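Long-range contacts in dehalogenase-like hydrolase (Ralstonia solanacearum, PDB 3UMB), which probably catalyses the hydrolytic dehalogenation of small (S)-2-haloalkanoic acids to (R)-2-hydroxyalkanoic acids, releasing a halide ion: residues L28-K32 with N80-G84; W40-Q44 with L91-Y95. All coordinates share one frame; numbering follows the deposited sequence.

Contact 1 of 2, residues L28-K32 with N80-G84; sequences LFPGK and NLPLG. With MG (magnesium ion), chain I.
F29 and L81 meet between two interhelical loops of the helical cap domain found in L-2-haloacid dehalogenases. L81 can be followed from root to tip. Its CB sits over one face of the F29 ring, 4.1 Å from the ring centroid and 13° off the normal, a CH-pi contact. At CG the chain forks. CD1 stays over the same face, toward CG and CD2, 4.0 Å from F29 CD2. CD2 turns the other way, to the aliphatic base of K32, with K32 CB at 3.8 Å and CG equally near. The F29 ring is sandwiched, because CB of L28 in its own segment lies over the centre of the opposite face. F29 CG sits beside the backbone N (chi1 -61°), which turns the outer rim to the other loop. There P82 O approaches the ring edge in plane, 3.7 Å from F29 CE1. CZ reaches on toward L83. No hydrogen bond crosses the contact; apolar packing does the joining.

Each loop is shaped by its own turns. F29 to K32 form a type II beta turn, with G31 at positive phi and K32 N bonded to F29 O; E26 accepts the N-H of G31. In 80-84, N80 is the C-prime residue of a Schellman motif ending helix 64-78. P82 then centres an inverse gamma turn, closed by L83 N to L81 O. L36 of helix 33-54 touches both F29 and L81. Just before L81 in the chain, N80 OD1 binds a magnesium ion at 2.5 Å, and the carbonyl oxygen of A77 is a second ligand.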
loop_
_atom_site.group_PDB
_atom_site.type_symbol
_atom_site.label_atom_id
_atom_site.label_comp_id
_atom_site.label_asym_id
_atom_site.label_seq_id
_atom_site.Cartn_x
_atom_site.Cartn_y
_atom_site.Cartn_z
ATOM N N LEU A 28 21.679 -15.996 5.406
ATOM C CA LEU A 28 22.014 -16.176 3.995
ATOM C C LEU A 28 22.662 -14.900 3.434
ATOM O O LEU A 28 23.377 -14.963 2.434
ATOM C CB LEU A 28 20.770 -16.532 3.178
ATOM C CG LEU A 28 20.023 -17.847 3.483
ATOM C CD1 LEU A 28 18.511 -17.586 3.584
ATOM C CD2 LEU A 28 20.326 -18.994 2.467
ATOM N N PHE A 29 22.389 -13.775 4.106
ATOM C CA PHE A 29 22.705 -12.427 3.642
ATOM C C PHE A 29 23.190 -11.632 4.831
ATOM O O PHE A 29 22.417 -10.872 5.438
ATOM C CB PHE A 29 21.462 -11.757 3.049
ATOM C CG PHE A 29 20.904 -12.485 1.872
ATOM C CD1 PHE A 29 21.730 -12.860 0.823
ATOM C CD2 PHE A 29 19.555 -12.790 1.804
ATOM C CE1 PHE A 29 21.216 -13.556 -0.279
ATOM C CE2 PHE A 29 19.023 -13.456 0.693
ATOM C CZ PHE A 29 19.845 -13.844 -0.352
ATOM N N PRO A 30 24.473 -11.818 5.184
ATOM C CA PRO A 30 24.995 -11.253 6.411
ATOM C C PRO A 30 25.039 -9.721 6.345
ATOM O O PRO A 30 25.456 -9.141 5.327
ATOM C CB PRO A 30 26.400 -11.851 6.504
ATOM C CG PRO A 30 26.463 -12.928 5.491
ATOM C CD PRO A 30 25.502 -12.548 4.434
ATOM N N GLY A 31 24.587 -9.102 7.431
ATOM C CA GLY A 31 24.392 -7.662 7.506
ATOM C C GLY A 31 23.128 -7.094 6.834
ATOM O O GLY A 31 22.873 -5.912 6.965
ATOM N N LYS A 32 22.335 -7.921 6.143
ATOM C CA LYS A 32 21.192 -7.425 5.329
ATOM C C LYS A 32 19.821 -8.068 5.632
ATOM O O LYS A 32 18.879 -7.965 4.827
ATOM C CB LYS A 32 21.525 -7.584 3.834
ATOM C CG LYS A 32 22.794 -6.842 3.389
ATOM C CD LYS A 32 22.637 -5.313 3.468
ATOM C CE LYS A 32 23.990 -4.604 3.473
ATOM N NZ LYS A 32 24.888 -5.131 2.385
ATOM N N ASN A 80 20.469 -5.604 -3.838
ATOM C CA ASN A 80 21.670 -6.216 -4.440
ATOM C C ASN A 80 22.163 -7.501 -3.774
ATOM O O ASN A 80 23.373 -7.733 -3.727
ATOM C CB ASN A 80 22.807 -5.187 -4.512
ATOM C CG ASN A 80 22.480 -4.070 -5.447
ATOM O OD1 ASN A 80 21.990 -4.326 -6.557
ATOM N ND2 ASN A 80 22.742 -2.822 -5.026
ATOM N N LEU A 81 21.217 -8.346 -3.348
ATOM C CA LEU A 81 21.489 -9.634 -2.701
ATOM C C LEU A 81 21.460 -10.859 -3.645
ATOM O O LEU A 81 20.542 -10.980 -4.461
ATOM C CB LEU A 81 20.465 -9.850 -1.588
ATOM C CG LEU A 81 20.298 -8.709 -0.593
ATOM C CD1 LEU A 81 19.167 -9.074 0.406
ATOM C CD2 LEU A 81 21.600 -8.421 0.135
ATOM N N PRO A 82 22.449 -11.789 -3.518
ATOM C CA PRO A 82 22.533 -13.006 -4.361
ATOM C C PRO A 82 21.462 -14.125 -4.119
ATOM O O PRO A 82 21.774 -15.206 -3.591
ATOM C CB PRO A 82 23.948 -13.530 -4.079
ATOM C CG PRO A 82 24.288 -13.029 -2.768
ATOM C CD PRO A 82 23.637 -11.671 -2.654
ATOM N N LEU A 83 20.234 -13.861 -4.566
ATOM C CA LEU A 83 19.099 -14.763 -4.397
ATOM C C LEU A 83 18.872 -15.585 -5.663
ATOM O O LEU A 83 18.202 -15.148 -6.589
ATOM C CB LEU A 83 17.818 -13.975 -4.057
ATOM C CG LEU A 83 16.537 -14.797 -3.812
ATOM C CD1 LEU A 83 16.262 -14.931 -2.302
ATOM C CD2 LEU A 83 15.353 -14.176 -4.534
ATOM N N GLY A 84 19.440 -16.779 -5.690
ATOM C CA GLY A 84 19.111 -17.755 -6.724
ATOM C C GLY A 84 18.153 -18.809 -6.153
ATOM O O GLY A 84 17.585 -18.625 -5.081
HETATM MG MG MG I . 20.195 -4.720 -8.222
#

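Contact 2 of 2, residues W40-Q44 with L91-Y95; sequences WRDRQ and LMREY. With MG (magnesium ion), chain H.
W40 and Y95 form the tight centre of this buried contact between two cap helices. They are an offset edge-to-face pair, with the edge of Y95 toward the W40 face and the planes at 72°. Y95 CD1 lies 3.7 Å from W40 CH2. W40 extends with CG anti to the backbone N (chi1 -175°), which carries the indole toward the other helix, whose local axis is 15.2 Å away. The selenium of selenomethionine M92 meets the indole edge, 3.9 Å from CZ2, in a Met-aromatic contact.

Beside the rings, Q44 NE2 donates to Y95 OH over 3.0 Å, nearly straight at 161°, with the oxygen in the amide plane. NE2 also bonds T68 OG1. R41 NH1 gives a bond to Q44 OE1, from above the carbonyl plane. Together these bonds fix which way round the amide lies.

Away from the rings, 40-44 carries polar, partly exposed side chains. D42 OD1 binds a magnesium ion at 2.3 Å, along with two waters and D42 of the second subunit. R43 makes a long salt bridge to D42 and another to E206 of the second subunit.

Around the aromatic core, helix 64-78 brings L72 against W40 and V69 against M92, while helix 19-28 brings V21 against W40.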
loop_
_atom_site.group_PDB
_atom_site.type_symbol
_atom_site.label_atom_id
_atom_site.label_comp_id
_atom_site.label_asym_id
_atom_site.label_seq_id
_atom_site.Cartn_x
_atom_site.Cartn_y
_atom_site.Cartn_z
ATOM N N TRP A 40 10.803 -6.595 2.145
ATOM C CA TRP A 40 10.019 -7.714 1.656
ATOM C C TRP A 40 8.556 -7.690 2.122
ATOM O O TRP A 40 7.636 -7.892 1.314
ATOM C CB TRP A 40 10.682 -8.973 2.134
ATOM C CG TRP A 40 10.115 -10.226 1.645
ATOM C CD1 TRP A 40 9.234 -10.420 0.626
ATOM C CD2 TRP A 40 10.447 -11.497 2.147
ATOM N NE1 TRP A 40 8.973 -11.769 0.472
ATOM C CE2 TRP A 40 9.708 -12.448 1.412
ATOM C CE3 TRP A 40 11.279 -11.936 3.206
ATOM C CZ2 TRP A 40 9.787 -13.818 1.678
ATOM C CZ3 TRP A 40 11.368 -13.298 3.459
ATOM C CH2 TRP A 40 10.616 -14.227 2.702
ATOM N N ARG A 41 8.357 -7.410 3.407
ATOM C CA ARG A 41 7.014 -7.255 3.975
ATOM C C ARG A 41 6.301 -6.045 3.357
ATOM O O ARG A 41 5.146 -6.151 2.947
ATOM C CB ARG A 41 7.086 -7.153 5.500
ATOM C CG ARG A 41 5.741 -6.959 6.241
ATOM C CD ARG A 41 4.702 -8.103 5.977
ATOM N NE ARG A 41 3.428 -7.827 6.662
ATOM C CZ ARG A 41 2.265 -8.443 6.394
ATOM N NH1 ARG A 41 2.183 -9.390 5.448
ATOM N NH2 ARG A 41 1.162 -8.102 7.063
ATOM N N ASP A 42 7.003 -4.918 3.260
ATOM C CA ASP A 42 6.485 -3.740 2.574
ATOM C C ASP A 42 5.969 -4.089 1.187
ATOM O O ASP A 42 4.821 -3.815 0.863
ATOM C CB ASP A 42 7.561 -2.664 2.414
ATOM C CG ASP A 42 7.016 -1.335 1.805
ATOM O OD1 ASP A 42 6.211 -0.640 2.501
ATOM O OD2 ASP A 42 7.410 -0.983 0.645
ATOM N N ARG A 43 6.819 -4.660 0.352
ATOM C CA ARG A 43 6.404 -4.926 -1.043
ATOM C C ARG A 43 5.365 -6.029 -1.131
ATOM O O ARG A 43 4.497 -5.986 -1.989
ATOM C CB ARG A 43 7.594 -5.158 -1.995
ATOM C CG ARG A 43 8.372 -3.855 -2.249
ATOM C CD ARG A 43 7.471 -2.825 -2.926
ATOM N NE ARG A 43 8.190 -1.960 -3.857
ATOM C CZ ARG A 43 8.777 -0.797 -3.524
ATOM N NH1 ARG A 43 9.376 -0.043 -4.449
ATOM N NH2 ARG A 43 8.790 -0.354 -2.266
ATOM N N GLN A 44 5.397 -6.977 -0.188
ATOM C CA GLN A 44 4.391 -8.043 -0.201
ATOM C C GLN A 44 2.992 -7.442 -0.066
ATOM O O GLN A 44 2.107 -7.699 -0.861
ATOM C CB GLN A 44 4.704 -9.087 0.873
ATOM C CG GLN A 44 3.649 -10.124 1.110
ATOM C CD GLN A 44 3.873 -10.875 2.415
ATOM O OE1 GLN A 44 3.998 -10.253 3.466
ATOM N NE2 GLN A 44 3.993 -12.220 2.337
ATOM N N LEU A 91 14.027 -19.604 1.836
ATOM C CA LEU A 91 13.345 -18.540 2.588
ATOM C C LEU A 91 11.866 -18.752 2.515
ATOM O O LEU A 91 11.156 -18.454 3.446
ATOM C CB LEU A 91 13.720 -17.142 2.087
ATOM C CG LEU A 91 15.009 -16.583 2.709
ATOM C CD1 LEU A 91 15.321 -15.217 2.091
ATOM C CD2 LEU A 91 14.868 -16.491 4.241
HETATM N N MSE A 92 11.427 -19.253 1.373
HETATM C CA MSE A 92 10.037 -19.625 1.155
HETATM C C MSE A 92 9.640 -20.823 2.087
HETATM O O MSE A 92 8.660 -20.692 2.844
HETATM C CB MSE A 92 9.764 -19.846 -0.365
HETATM C CG MSE A 92 9.703 -18.494 -1.270
HETATM SE SE MSE A 92 8.783 -16.987 -0.377
HETATM C CE MSE A 92 6.919 -17.677 -0.621
ATOM N N ARG A 93 10.429 -21.910 2.114
ATOM C CA ARG A 93 10.267 -22.970 3.135
ATOM C C ARG A 93 10.081 -22.384 4.504
ATOM O O ARG A 93 9.136 -22.700 5.222
ATOM C CB ARG A 93 11.487 -23.899 3.211
ATOM C CG ARG A 93 11.616 -24.847 2.021
ATOM C CD ARG A 93 12.597 -25.995 2.261
ATOM N NE ARG A 93 13.923 -25.780 1.660
ATOM C CZ ARG A 93 14.249 -25.989 0.376
ATOM N NH1 ARG A 93 13.345 -26.399 -0.521
ATOM N NH2 ARG A 93 15.502 -25.764 -0.022
ATOM N N GLU A 94 10.990 -21.502 4.871
ATOM C CA GLU A 94 10.879 -20.861 6.137
ATOM C C GLU A 94 9.522 -20.222 6.263
ATOM O O GLU A 94 8.934 -20.244 7.339
ATOM C CB GLU A 94 11.966 -19.807 6.303
ATOM C CG GLU A 94 12.210 -19.499 7.729
ATOM C CD GLU A 94 13.000 -20.568 8.426
ATOM O OE1 GLU A 94 13.820 -21.252 7.754
ATOM O OE2 GLU A 94 12.793 -20.710 9.648
ATOM N N TYR A 95 9.030 -19.653 5.161
ATOM C CA TYR A 95 7.754 -18.905 5.172
ATOM C C TYR A 95 6.578 -19.861 5.325
ATOM O O TYR A 95 5.639 -19.569 6.056
ATOM C CB TYR A 95 7.561 -18.007 3.907
ATOM C CG TYR A 95 6.773 -16.714 4.185
ATOM C CD1 TYR A 95 7.338 -15.467 3.967
ATOM C CD2 TYR A 95 5.487 -16.747 4.706
ATOM C CE1 TYR A 95 6.642 -14.290 4.252
ATOM C CE2 TYR A 95 4.788 -15.576 4.990
ATOM C CZ TYR A 95 5.372 -14.356 4.757
ATOM O OH TYR A 95 4.676 -13.203 5.035
HETATM MG MG MG H . 4.360 0.652 2.040
HETATM O O HOH W 1 6.214 1.298 0.717
HETATM O O HOH W 2 4.653 0.328 4.366
#

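In the fold
The chain enters through strand 6-9 of the parallel core sheet and leaves it for the helical cap. After helix 19-28 comes the first half of contact 1, and the first half of contact 2 follows on helix 33-54. Helix 64-78 then runs out to 80-84, which closes contact 1. Helix 85-96 supplies 91-95 and closes contact 2. The two closures therefore cross, since their segments alternate. Contact 1 joins loops at the outer end of the cap, and contact 2 ties the middle of helix 33-54 to the C-terminal half of helix 85-96, nearer the centre of the chain. Their centres are about 14 Å apart, linked directly where L28 CD1 packs 3.7 Å from L91 CG.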